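Local coordinates for hypothetical protein XAC2396 (Xanthomonas axonopodis pv. citri, PDB 2G3W) that is of unknown function but folds around a variation of the PD-(D/E)XK nuclease motif, which leaves a nuclease-like role possible though unproven, at residues A[33-37]-A[38-42]; A[111-114]-A[115-119]. One frame throughout, in Å; residues are numbered along the deposited sequence.

Contact 1. Residues A[33-37]-A[38-42]; sequences PSETD and ERLMV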
loop_
_atom_site.group_PDB
_atom_site.type_symbol
_atom_site.label_atom_id
_atom_site.label_comp_id
_atom_site.label_asym_id
_atom_site.label_seq_id
_atom_site.Cartn_x
_atom_site.Cartn_y
_atom_site.Cartn_z
ATOM N N PRO A 33 -3.996 15.855 -29.511
ATOM C CA PRO A 33 -4.647 17.155 -29.320
ATOM C C PRO A 33 -5.613 17.218 -28.121
ATOM O O PRO A 33 -5.777 18.282 -27.553
ATOM C CB PRO A 33 -5.386 17.376 -30.645
ATOM C CG PRO A 33 -4.649 16.553 -31.619
ATOM C CD PRO A 33 -4.183 15.348 -30.884
ATOM N N SER A 34 -6.218 16.096 -27.722
ATOM C CA SER A 34 -7.106 16.075 -26.542
ATOM C C SER A 34 -6.397 15.797 -25.200
ATOM O O SER A 34 -7.039 15.786 -24.114
ATOM C CB SER A 34 -8.280 15.094 -26.756
ATOM O OG SER A 34 -9.137 15.536 -27.803
ATOM N N GLU A 35 -5.077 15.598 -25.250
ATOM C CA GLU A 35 -4.290 15.258 -24.057
ATOM C C GLU A 35 -3.664 16.506 -23.470
ATOM O O GLU A 35 -2.911 17.200 -24.156
ATOM C CB GLU A 35 -3.198 14.238 -24.418
ATOM C CG GLU A 35 -2.275 13.807 -23.260
ATOM C CD GLU A 35 -1.376 12.652 -23.680
ATOM O OE1 GLU A 35 -0.980 12.656 -24.860
ATOM O OE2 GLU A 35 -1.074 11.735 -22.865
ATOM N N THR A 36 -3.971 16.790 -22.206
ATOM C CA THR A 36 -3.434 17.986 -21.531
ATOM C C THR A 36 -1.965 17.786 -21.241
ATOM O O THR A 36 -1.479 16.635 -21.210
ATOM C CB THR A 36 -4.116 18.260 -20.170
ATOM O OG1 THR A 36 -4.046 17.080 -19.345
ATOM C CG2 THR A 36 -5.567 18.701 -20.355
ATOM N N ASP A 37 -1.263 18.887 -20.983
ATOM C CA ASP A 37 0.125 18.822 -20.482
ATOM C C ASP A 37 0.254 17.974 -19.213
ATOM O O ASP A 37 1.171 17.163 -19.077
ATOM C CB ASP A 37 0.638 20.236 -20.214
ATOM C CG ASP A 37 0.831 21.031 -21.474
ATOM O OD1 ASP A 37 0.693 20.498 -22.605
ATOM O OD2 ASP A 37 1.145 22.212 -21.336
ATOM N N GLU A 38 -0.669 18.178 -18.275
ATOM C CA GLU A 38 -0.749 17.369 -17.064
ATOM C C GLU A 38 -0.841 15.858 -17.384
ATOM O O GLU A 38 -0.076 15.082 -16.843
ATOM C CB GLU A 38 -1.960 17.789 -16.226
ATOM C CG GLU A 38 -2.174 16.953 -14.951
ATOM C CD GLU A 38 -3.359 17.431 -14.081
ATOM O OE1 GLU A 38 -4.205 18.208 -14.563
ATOM O OE2 GLU A 38 -3.446 17.027 -12.902
ATOM N N ARG A 39 -1.784 15.444 -18.234
ATOM C CA ARG A 39 -1.933 14.001 -18.574
ATOM C C ARG A 39 -0.675 13.487 -19.234
ATOM O O ARG A 39 -0.217 12.379 -18.914
ATOM C CB ARG A 39 -3.093 13.768 -19.544
ATOM C CG ARG A 39 -3.501 12.287 -19.635
ATOM C CD ARG A 39 -4.651 12.139 -20.625
ATOM N NE ARG A 39 -5.147 10.764 -20.678
ATOM C CZ ARG A 39 -4.505 9.743 -21.239
ATOM N NH1 ARG A 39 -3.317 9.930 -21.847
ATOM N NH2 ARG A 39 -5.071 8.529 -21.216
ATOM N N LEU A 40 -0.080 14.285 -20.133
ATOM C CA LEU A 40 1.188 13.843 -20.761
ATOM C C LEU A 40 2.273 13.569 -19.710
ATOM O O LEU A 40 3.012 12.567 -19.773
ATOM C CB LEU A 40 1.669 14.857 -21.816
ATOM C CG LEU A 40 2.810 14.176 -22.571
ATOM C CD1 LEU A 40 2.468 13.930 -23.988
ATOM C CD2 LEU A 40 4.154 14.862 -22.374
HETATM N N MSE A 41 2.395 14.454 -18.736
HETATM C CA MSE A 41 3.426 14.294 -17.719
HETATM C C MSE A 41 3.104 13.113 -16.773
HETATM O O MSE A 41 4.006 12.443 -16.267
HETATM C CB MSE A 41 3.695 15.625 -16.943
HETATM C CG MSE A 41 4.227 16.777 -17.834
HETATM SE SE MSE A 41 5.946 16.310 -18.575
HETATM C CE MSE A 41 6.943 16.313 -16.921
ATOM N N VAL A 42 1.832 12.849 -16.553
ATOM C CA VAL A 42 1.418 11.653 -15.784
ATOM C C VAL A 42 1.832 10.403 -16.576
ATOM O O VAL A 42 2.320 9.423 -15.971
ATOM C CB VAL A 42 -0.090 11.612 -15.471
ATOM C CG1 VAL A 42 -0.503 10.264 -14.819
ATOM C CG2 VAL A 42 -0.476 12.734 -14.489
HETATM O O HOH W 1 -5.597 17.375 -17.142
#
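T36 is the N-cap of helix 37-49, and its hydroxyl reaches over the first turn to close it: R39 N donates to T36 OG1 at 3.0 Å in a nearly straight bond. The hydroxyl gets there because it sits between the backbone N and the carbonyl carbon (chi1 54°), which turns it over the start of the helix while CG2 stays beside T36 N. A water lying 2.7 Å from T36 OG1 donates to E38 OE1 at 3.0 Å, tying the cap to the first turn a second time; the other carboxylate oxygen of E38 bonds to T139 on helix 136-143.

Backbone bonds take over from the cap. L40 N donates to T36 O at 2.9 Å and M41 N to D37 O at 3.0 Å, which sets the i to i+4 pattern going. D37 OD1 accepts from Q31 NE2 at the end of the preceding strand.

The charged contacts, and an aliphatic one, belong to E35, one residue before the cap. Its chain leaves with CG anti to the backbone N and runs on extended, crossing the side chains of both R39 and L40 at about a right angle. E35 CG lies 3.8 Å from R39 CB, and the methyl L40 CD1 lies 3.8 Å from the carboxylate oxygen E35 OE1. E35 is buried, and its OE2 is shared by two arginines, R39 and R43; R39 NH2 in turn pairs with D68. This bridging would be expected to stabilise the negative charge of E35. The R39 bridge is the looser link: NH1 meets E35 OE2 at 3.1 Å, a weak bond bent to 135°, with OE2 in the guanidinium plane and the two planar groups turned 59° apart.

Contact 2. Residues A[111-114]-A[115-119]; sequences ATET and WWKKH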
loop_
_atom_site.group_PDB
_atom_site.type_symbol
_atom_site.label_atom_id
_atom_site.label_comp_id
_atom_site.label_asym_id
_atom_site.label_seq_id
_atom_site.Cartn_x
_atom_site.Cartn_y
_atom_site.Cartn_z
ATOM N N ALA A 111 -12.573 13.550 -7.239
ATOM C CA ALA A 111 -13.214 12.613 -8.164
ATOM C C ALA A 111 -12.624 11.207 -8.038
ATOM O O ALA A 111 -13.347 10.206 -8.113
ATOM C CB ALA A 111 -13.070 13.106 -9.588
ATOM N N THR A 112 -11.304 11.137 -7.911
ATOM C CA THR A 112 -10.610 9.869 -7.793
ATOM C C THR A 112 -10.859 9.183 -6.438
ATOM O O THR A 112 -11.019 7.968 -6.395
ATOM C CB THR A 112 -9.107 10.035 -8.039
ATOM O OG1 THR A 112 -8.891 10.625 -9.332
ATOM C CG2 THR A 112 -8.397 8.687 -7.982
ATOM N N GLU A 113 -10.891 9.951 -5.351
ATOM C CA GLU A 113 -11.299 9.403 -4.039
ATOM C C GLU A 113 -12.756 8.914 -4.046
ATOM O O GLU A 113 -13.059 7.830 -3.562
ATOM C CB GLU A 113 -11.129 10.440 -2.929
ATOM C CG GLU A 113 -11.686 9.942 -1.568
ATOM C CD GLU A 113 -11.312 10.837 -0.417
ATOM O OE1 GLU A 113 -11.762 12.008 -0.402
ATOM O OE2 GLU A 113 -10.564 10.369 0.468
ATOM N N THR A 114 -13.655 9.711 -4.606
ATOM C CA THR A 114 -15.049 9.291 -4.718
ATOM C C THR A 114 -15.209 8.024 -5.583
ATOM O O THR A 114 -15.897 7.077 -5.181
ATOM C CB THR A 114 -15.934 10.426 -5.206
ATOM O OG1 THR A 114 -15.503 10.822 -6.514
ATOM C CG2 THR A 114 -15.807 11.592 -4.259
ATOM N N TRP A 115 -14.540 8.001 -6.723
ATOM C CA TRP A 115 -14.458 6.815 -7.584
ATOM C C TRP A 115 -13.981 5.577 -6.784
ATOM O O TRP A 115 -14.634 4.526 -6.785
ATOM C CB TRP A 115 -13.529 7.075 -8.764
ATOM C CG TRP A 115 -13.251 5.861 -9.624
ATOM C CD1 TRP A 115 -14.030 5.367 -10.631
ATOM C CD2 TRP A 115 -12.074 5.035 -9.585
ATOM N NE1 TRP A 115 -13.425 4.260 -11.202
ATOM C CE2 TRP A 115 -12.228 4.036 -10.575
ATOM C CE3 TRP A 115 -10.940 5.012 -8.774
ATOM C CZ2 TRP A 115 -11.274 3.040 -10.795
ATOM C CZ3 TRP A 115 -9.979 4.007 -8.995
ATOM C CH2 TRP A 115 -10.163 3.035 -9.992
ATOM N N TRP A 116 -12.898 5.727 -6.052
ATOM C CA TRP A 116 -12.443 4.600 -5.228
ATOM C C TRP A 116 -13.483 4.120 -4.225
ATOM O O TRP A 116 -13.830 2.949 -4.195
ATOM C CB TRP A 116 -11.109 4.901 -4.522
ATOM C CG TRP A 116 -10.757 3.746 -3.629
ATOM C CD1 TRP A 116 -10.928 3.657 -2.272
ATOM C CD2 TRP A 116 -10.290 2.475 -4.067
ATOM N NE1 TRP A 116 -10.525 2.396 -1.832
ATOM C CE2 TRP A 116 -10.161 1.651 -2.926
ATOM C CE3 TRP A 116 -9.956 1.948 -5.327
ATOM C CZ2 TRP A 116 -9.683 0.325 -3.005
ATOM C CZ3 TRP A 116 -9.503 0.623 -5.409
ATOM C CH2 TRP A 116 -9.381 -0.173 -4.243
ATOM N N LYS A 117 -14.004 5.017 -3.404
ATOM C CA LYS A 117 -14.936 4.611 -2.370
ATOM C C LYS A 117 -16.212 3.988 -2.979
ATOM O O LYS A 117 -16.786 3.050 -2.396
ATOM C CB LYS A 117 -15.278 5.807 -1.462
ATOM C CG LYS A 117 -14.110 6.409 -0.625
ATOM C CD LYS A 117 -14.727 7.357 0.434
ATOM C CE LYS A 117 -13.725 8.386 0.981
ATOM N NZ LYS A 117 -14.303 9.074 2.202
ATOM N N LYS A 118 -16.647 4.498 -4.132
ATOM C CA LYS A 118 -17.760 3.908 -4.890
ATOM C C LYS A 118 -17.513 2.462 -5.350
ATOM O O LYS A 118 -18.392 1.591 -5.210
ATOM C CB LYS A 118 -18.125 4.751 -6.114
ATOM C CG LYS A 118 -19.375 4.210 -6.834
ATOM C CD LYS A 118 -19.764 5.044 -8.052
ATOM C CE LYS A 118 -20.959 4.420 -8.816
ATOM N NZ LYS A 118 -22.166 4.170 -7.937
ATOM N N HIS A 119 -16.326 2.226 -5.900
ATOM C CA HIS A 119 -15.980 0.958 -6.538
ATOM C C HIS A 119 -15.010 0.038 -5.770
ATOM O O HIS A 119 -14.655 -1.013 -6.289
ATOM C CB HIS A 119 -15.345 1.235 -7.908
ATOM C CG HIS A 119 -16.239 1.980 -8.843
ATOM N ND1 HIS A 119 -15.909 3.214 -9.361
ATOM C CD2 HIS A 119 -17.458 1.669 -9.350
ATOM C CE1 HIS A 119 -16.877 3.622 -10.162
ATOM N NE2 HIS A 119 -17.830 2.707 -10.169
#
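Helix 110-123 is the crossover helix of a beta-alpha-beta unit between strands 101-106 and 129-133, and residues 111-119 form its first turns. Four successive i to i+4 backbone bonds run through them, from W115 N to A111 O (2.9 Å) through to K118 N to T114 O (2.9 Å); K117 N to E113 O is the straightest, at 173°.

Along the face turned to the second subunit, E113 and K117 lie side by side and point the same way, meeting through their aliphatic parts: K117 CE rests 3.6 Å from E113 CG. The charged ends stay beyond salt-bridge range, E113 OE2 being 4.3 Å from K117 NZ. E113 also packs on Y22 of the second subunit, and K117 NZ makes a weak hydrogen bond to that tyrosine's hydroxyl.

W115 faces the sheet instead. With CG anti to the backbone N (chi1 173°), its indole swings out from the helix and leans toward the C-terminal end, leaving the CE3 edge 3.8 Å from T112 O, which lies in the ring plane; further on the ring touches M123 and V131, the latter on the next strand. T112 in turn packs on E133 of that strand, and its hydroxyl bonds to G108 N just before the helix. A helix laid on parallel strands in this way is typical of the beta-alpha-beta crossover.

How the contacts relate
Contact 1 comes first along the chain and is complete before contact 2 begins. Their centres lie about 22 Å apart and their nearest atoms about 9 Å, so they do not touch. They sit on different helices, 37-49 and 110-123, each near the N-terminal end. The first helix follows strand 21-31, an edge strand within this chain, and packs on strands 21-31 and 149-157; the second lies against strand 129-133 in the parallel part of the same mixed sheet. Contact 1 meets no other chain of the assembly, whereas contact 2 reaches the second subunit, placing them differently in the dimer built from this compact fold.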